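Side-chain contacts in protein K7 (Vaccinia virus WR, PDB 3JRV), which blocks host innate immune signalling with a Bcl-2-like fold, binding DDX3 to prevent IRF3 activation and TRAF6 and IRAK2 to prevent NF-kappa-B activation: residues 96-101 / 130-135; 103-108 / 123-128. One frame throughout, in Å; residues are numbered along the deposited sequence. Where two conformers were deposited one is given.

Contact 1: residues 96-101 / 130-135; sequences ESLFAT and DLMTDD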
loop_
_atom_site.group_PDB
_atom_site.type_symbol
_atom_site.label_atom_id
_atom_site.label_comp_id
_atom_site.label_asym_id
_atom_site.label_seq_id
_atom_site.Cartn_x
_atom_site.Cartn_y
_atom_site.Cartn_z
ATOM N N GLU A 96 2.073 8.052 -12.231
ATOM C CA GLU A 96 2.995 6.919 -12.258
ATOM C C GLU A 96 3.789 6.866 -10.949
ATOM O O GLU A 96 3.959 5.774 -10.366
ATOM C CB GLU A 96 3.986 6.957 -13.429
ATOM C CG GLU A 96 4.778 5.634 -13.570
ATOM C CD GLU A 96 5.743 5.599 -14.796
ATOM O OE1 GLU A 96 6.021 6.687 -15.366
ATOM O OE2 GLU A 96 6.244 4.494 -15.169
ATOM N N SER A 97 4.257 8.024 -10.495
ATOM C CA SER A 97 5.014 8.107 -9.244
ATOM C C SER A 97 4.134 7.677 -8.061
ATOM O O SER A 97 4.590 6.963 -7.154
ATOM C CB SER A 97 5.559 9.529 -9.023
ATOM O OG SER A 97 6.422 9.504 -7.915
ATOM N N LEU A 98 2.862 8.080 -8.083
ATOM C CA LEU A 98 1.959 7.737 -6.989
ATOM C C LEU A 98 1.799 6.204 -6.945
ATOM O O LEU A 98 1.861 5.586 -5.848
ATOM C CB LEU A 98 0.607 8.441 -7.209
ATOM C CG LEU A 98 -0.529 8.009 -6.248
ATOM C CD1 LEU A 98 -0.126 8.384 -4.801
ATOM C CD2 LEU A 98 -1.820 8.743 -6.673
ATOM N N PHE A 99 1.477 5.606 -8.094
ATOM C CA PHE A 99 1.230 4.149 -8.140
ATOM C C PHE A 99 2.494 3.377 -7.800
ATOM O O PHE A 99 2.429 2.356 -7.105
ATOM C CB PHE A 99 0.624 3.656 -9.461
ATOM C CG PHE A 99 -0.725 4.244 -9.798
ATOM C CD1 PHE A 99 -1.421 5.035 -8.889
ATOM C CD2 PHE A 99 -1.309 3.939 -11.027
ATOM C CE1 PHE A 99 -2.711 5.581 -9.234
ATOM C CE2 PHE A 99 -2.591 4.478 -11.394
ATOM C CZ PHE A 99 -3.291 5.264 -10.478
ATOM N N ALA A 100 3.648 3.848 -8.282
ATOM C CA ALA A 100 4.935 3.216 -7.916
ATOM C C ALA A 100 5.150 3.286 -6.418
ATOM O O ALA A 100 5.674 2.339 -5.819
ATOM C CB ALA A 100 6.072 3.914 -8.626
ATOM N N THR A 101 4.767 4.394 -5.794
ATOM C CA THR A 101 5.042 4.591 -4.361
ATOM C C THR A 101 4.137 3.648 -3.559
ATOM O O THR A 101 4.579 3.027 -2.591
ATOM C CB THR A 101 4.795 6.054 -3.926
ATOM O OG1 THR A 101 5.682 6.903 -4.658
ATOM C CG2 THR A 101 5.050 6.306 -2.409
ATOM N N ASP A 130 0.597 12.874 3.731
ATOM C CA ASP A 130 1.556 13.566 2.848
ATOM C C ASP A 130 1.461 13.010 1.416
ATOM O O ASP A 130 1.580 13.749 0.430
ATOM C CB ASP A 130 3.008 13.434 3.352
ATOM C CG ASP A 130 3.334 14.336 4.540
ATOM O OD1 ASP A 130 2.570 15.285 4.832
ATOM O OD2 ASP A 130 4.385 14.074 5.190
ATOM N N LEU A 131 1.227 11.707 1.297
ATOM C CA LEU A 131 1.154 11.032 0.012
ATOM C C LEU A 131 -0.191 11.310 -0.636
ATOM O O LEU A 131 -0.263 11.652 -1.848
ATOM C CB LEU A 131 1.314 9.517 0.208
ATOM C CG LEU A 131 1.333 8.683 -1.081
ATOM C CD1 LEU A 131 2.464 9.100 -2.043
ATOM C CD2 LEU A 131 1.443 7.200 -0.780
HETATM N N MSE A 132 -1.254 11.172 0.154
HETATM C CA MSE A 132 -2.607 11.185 -0.407
HETATM C C MSE A 132 -3.167 12.600 -0.297
HETATM O O MSE A 132 -4.149 12.854 0.402
HETATM C CB MSE A 132 -3.512 10.168 0.319
HETATM C CG MSE A 132 -3.072 8.686 0.115
HETATM SE SE MSE A 132 -2.518 8.033 -1.691
HETATM C CE MSE A 132 -4.151 8.435 -2.645
ATOM N N THR A 133 -2.559 13.523 -1.040
ATOM C CA THR A 133 -3.135 14.867 -1.241
ATOM C C THR A 133 -4.475 14.716 -1.949
ATOM O O THR A 133 -4.744 13.682 -2.581
ATOM C CB THR A 133 -2.241 15.701 -2.191
ATOM O OG1 THR A 133 -2.071 15.003 -3.437
ATOM C CG2 THR A 133 -0.863 15.905 -1.592
ATOM N N ASP A 134 -5.257 15.795 -1.999
ATOM C CA ASP A 134 -6.536 15.711 -2.733
ATOM C C ASP A 134 -6.329 15.340 -4.208
ATOM O O ASP A 134 -7.074 14.536 -4.767
ATOM C CB ASP A 134 -7.317 17.027 -2.590
ATOM C CG ASP A 134 -8.036 17.149 -1.255
ATOM O OD1 ASP A 134 -8.383 16.101 -0.675
ATOM O OD2 ASP A 134 -8.248 18.296 -0.778
ATOM N N ASP A 135 -5.263 15.837 -4.831
ATOM C CA ASP A 135 -5.045 15.487 -6.235
ATOM C C ASP A 135 -4.707 14.021 -6.399
ATOM O O ASP A 135 -5.190 13.356 -7.332
ATOM C CB ASP A 135 -3.964 16.370 -6.882
ATOM C CG ASP A 135 -3.913 16.244 -8.412
ATOM O OD1 ASP A 135 -4.952 16.360 -9.121
ATOM O OD2 ASP A 135 -2.790 16.038 -8.922
#

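Contact 2: residues 103-108 / 123-128; sequences GICAKI and QSLGNI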
loop_
_atom_site.group_PDB
_atom_site.type_symbol
_atom_site.label_atom_id
_atom_site.label_comp_id
_atom_site.label_asym_id
_atom_site.label_seq_id
_atom_site.Cartn_x
_atom_site.Cartn_y
_atom_site.Cartn_z
ATOM N N GLY A 103 2.989 0.804 -4.693
ATOM C CA GLY A 103 3.643 -0.477 -4.991
ATOM C C GLY A 103 4.837 -0.714 -4.075
ATOM O O GLY A 103 5.022 -1.860 -3.595
ATOM N N ILE A 104 5.680 0.308 -3.892
ATOM C CA ILE A 104 6.882 0.189 -3.046
ATOM C C ILE A 104 6.501 -0.049 -1.605
ATOM O O ILE A 104 7.106 -0.897 -0.942
ATOM C CB ILE A 104 7.841 1.458 -3.189
ATOM C CG1 ILE A 104 8.522 1.374 -4.540
ATOM C CG2 ILE A 104 8.829 1.503 -2.003
ATOM C CD1 ILE A 104 9.741 0.463 -4.507
ATOM N N CYS A 105 5.493 0.686 -1.125
ATOM C CA CYS A 105 5.040 0.476 0.251
ATOM C C CYS A 105 4.577 -0.973 0.416
ATOM O O CYS A 105 4.873 -1.595 1.457
ATOM C CB CYS A 105 3.916 1.437 0.617
ATOM S SG CYS A 105 4.499 3.110 0.837
ATOM N N ALA A 106 3.839 -1.502 -0.564
ATOM C CA ALA A 106 3.357 -2.900 -0.474
ATOM C C ALA A 106 4.551 -3.854 -0.476
ATOM O O ALA A 106 4.554 -4.864 0.250
ATOM C CB ALA A 106 2.441 -3.232 -1.641
ATOM N N LYS A 107 5.535 -3.597 -1.341
ATOM C CA LYS A 107 6.721 -4.473 -1.369
ATOM C C LYS A 107 7.418 -4.458 -0.027
ATOM O O LYS A 107 7.939 -5.514 0.401
ATOM C CB LYS A 107 7.676 -4.105 -2.514
ATOM C CG LYS A 107 7.084 -4.494 -3.866
ATOM C CD LYS A 107 7.247 -5.973 -4.214
ATOM C CE LYS A 107 8.410 -6.198 -5.181
ATOM N NZ LYS A 107 8.089 -7.267 -6.185
ATOM N N ILE A 108 7.504 -3.293 0.608
ATOM C CA ILE A 108 8.225 -3.184 1.877
ATOM C C ILE A 108 7.463 -3.991 2.952
ATOM O O ILE A 108 8.068 -4.779 3.670
ATOM C CB ILE A 108 8.343 -1.739 2.336
ATOM C CG1 ILE A 108 9.323 -0.994 1.408
ATOM C CG2 ILE A 108 8.790 -1.655 3.805
ATOM C CD1 ILE A 108 9.184 0.504 1.521
ATOM N N GLN A 123 3.749 2.266 12.061
ATOM C CA GLN A 123 3.907 3.732 12.115
ATOM C C GLN A 123 5.280 4.187 11.669
ATOM O O GLN A 123 5.832 5.127 12.254
ATOM C CB GLN A 123 3.538 4.295 13.502
ATOM C CG GLN A 123 2.078 4.007 13.883
ATOM C CD GLN A 123 1.740 4.486 15.287
ATOM O OE1 GLN A 123 2.618 4.535 16.154
ATOM N NE2 GLN A 123 0.464 4.758 15.546
ATOM N N SER A 124 5.870 3.483 10.705
ATOM C CA SER A 124 7.228 3.806 10.295
ATOM C C SER A 124 7.434 4.284 8.867
ATOM O O SER A 124 8.531 4.738 8.538
ATOM C CB SER A 124 8.173 2.646 10.618
ATOM O OG SER A 124 7.996 1.619 9.683
ATOM N N LEU A 125 6.401 4.216 8.009
ATOM C CA LEU A 125 6.636 4.413 6.558
ATOM C C LEU A 125 6.680 5.888 6.171
ATOM O O LEU A 125 7.238 6.226 5.130
ATOM C CB LEU A 125 5.545 3.761 5.715
ATOM C CG LEU A 125 5.569 2.229 5.594
ATOM C CD1 LEU A 125 4.356 1.777 4.783
ATOM C CD2 LEU A 125 6.853 1.710 4.937
ATOM N N GLY A 126 6.153 6.746 7.039
ATOM C CA GLY A 126 5.887 8.153 6.707
ATOM C C GLY A 126 4.393 8.428 6.735
ATOM O O GLY A 126 3.601 7.547 7.069
ATOM N N ASN A 127 4.009 9.661 6.420
ATOM C CA ASN A 127 2.628 10.127 6.637
ATOM C C ASN A 127 1.791 9.849 5.412
ATOM O O ASN A 127 2.116 10.338 4.312
ATOM C CB ASN A 127 2.611 11.634 6.905
ATOM C CG ASN A 127 3.401 12.052 8.135
ATOM O OD1 ASN A 127 4.034 13.118 8.131
ATOM N ND2 ASN A 127 3.305 11.295 9.206
ATOM N N ILE A 128 0.769 9.003 5.561
ATOM C CA ILE A 128 -0.129 8.749 4.445
ATOM C C ILE A 128 -0.762 10.042 3.961
ATOM O O ILE A 128 -1.051 10.173 2.769
ATOM C CB ILE A 128 -1.159 7.676 4.748
ATOM C CG1 ILE A 128 -1.687 7.067 3.438
ATOM C CG2 ILE A 128 -2.269 8.196 5.658
ATOM C CD1 ILE A 128 -2.546 5.845 3.707
#

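Contact 1: residues 96-101 / 130-135
Leu-98, Thr-101, Leu-131 and Met-132, the last a selenomethionine, make an entirely apolar junction between helix 95-114 and the end of the short helix 128-131. Among the aliphatic groups, CD1 of Leu-131 is the hub: it lies 3.9 Å from CD1 of Leu-98 and 3.8 Å from CG2 of Thr-101. Leu-131 meets Thr-101 tip to tip but crosses the Leu-98 side chain at a slant. CB of Leu-98 does not aim at the other segment; with CG anti to the backbone N (chi1 171°) and chi2 at 63°, the branch ends with CD1 near the partner.

The same methyl meets the selenium. SE of Met-132 lies 3.9 Å from Leu-98 CD1, the two side chains running roughly at right angles. Bends at chi2 and chi3 (-59°) fold the selenomethionine back on itself, and its other neighbours include Ile-26 and Ile-27 of helix 26-42 and Leu-140 of helix 134-148.

None of the hydrogen bonds here links the two segments. OG1 of Thr-101 turns back to its own helix and bonds Ser-97 O at 2.7 Å, on the carbonyl face opposite to that used by Thr-101 N. Met-132 centres an inverse gamma turn, after which Thr-133 N-caps helix 134-148, its OG1 accepting a hydrogen bond from Asn-136 N.

With the threonine hydroxyl engaged within its own helix, its methyl is what faces Leu-131, and what passes between the two segments is apolar packing of methyls and selenium, with no polar or charged link.

Contact 2: residues 103-108 / 123-128
Leu-125 reaches from the loop before helix 128-131 to helix 95-114, where its two methyls are divided between Cys-105 and Ile-108, residues about one helical turn apart. CD2 packs against CG2 of Ile-108 at 4.0 Å, the two side chains sliding past each other in opposite directions. The second methyl, CD1, faces SG of Cys-105 at 4.2 Å, a looser touch of thiol on hydrocarbon. CG2 of Ile-108 is the branch anti to the backbone N, which leaves the longer CG1 arm beside that nitrogen (chi1 -70°) and the methyl toward the leucine. All three residues are buried. Ile-34 of helix 26-42 touches both Cys-105 and Leu-125, Val-77 of helix 70-80 lies against Ile-108, and Thr-109 and Trp-112 extend the packing along helix 95-114.

In this Bcl-2-like fold helix 95-114 runs through the middle of the helical bundle, and the loop lies across one side of it; of residues 123-128 it is Leu-125 that touches residues 103-108.

The other side of the loop is of a different character. Gln-123 is exposed and Ser-124, Gly-126 and Asn-127 partly so; none of the four touches the helix segment. Gly-126 has a positive phi (115°) and an extended psi, and its N bonds a polar side chain of the bound DDX3 peptide. The peptide also makes backbone hydrogen bonds with Gln-123, Leu-125 and Gly-126, an acidic side chain of it bonds Ile-128 N, and one of its aromatic side chains packs on Leu-125.

Overall arrangement
Both contacts use helix 95-114: residues 96-101 belong to contact 1 and residues 103-108, further along the same helix, to contact 2. The chain then leaves the helix and returns through 123-128 to 130-135, so the pairs close in reverse order, contact 2 first and contact 1 outside it. Their centres lie about 12 Å apart, and apart from adjoining in sequence they do not touch. Contact 2, about 7 Å from the centre of the chain, packs the loop that meets the DDX3 peptide; contact 1, at about 11 Å, packs the turn leading to helix 134-148. Together they lay the returning chain along one helix of the Bcl-2-like bundle.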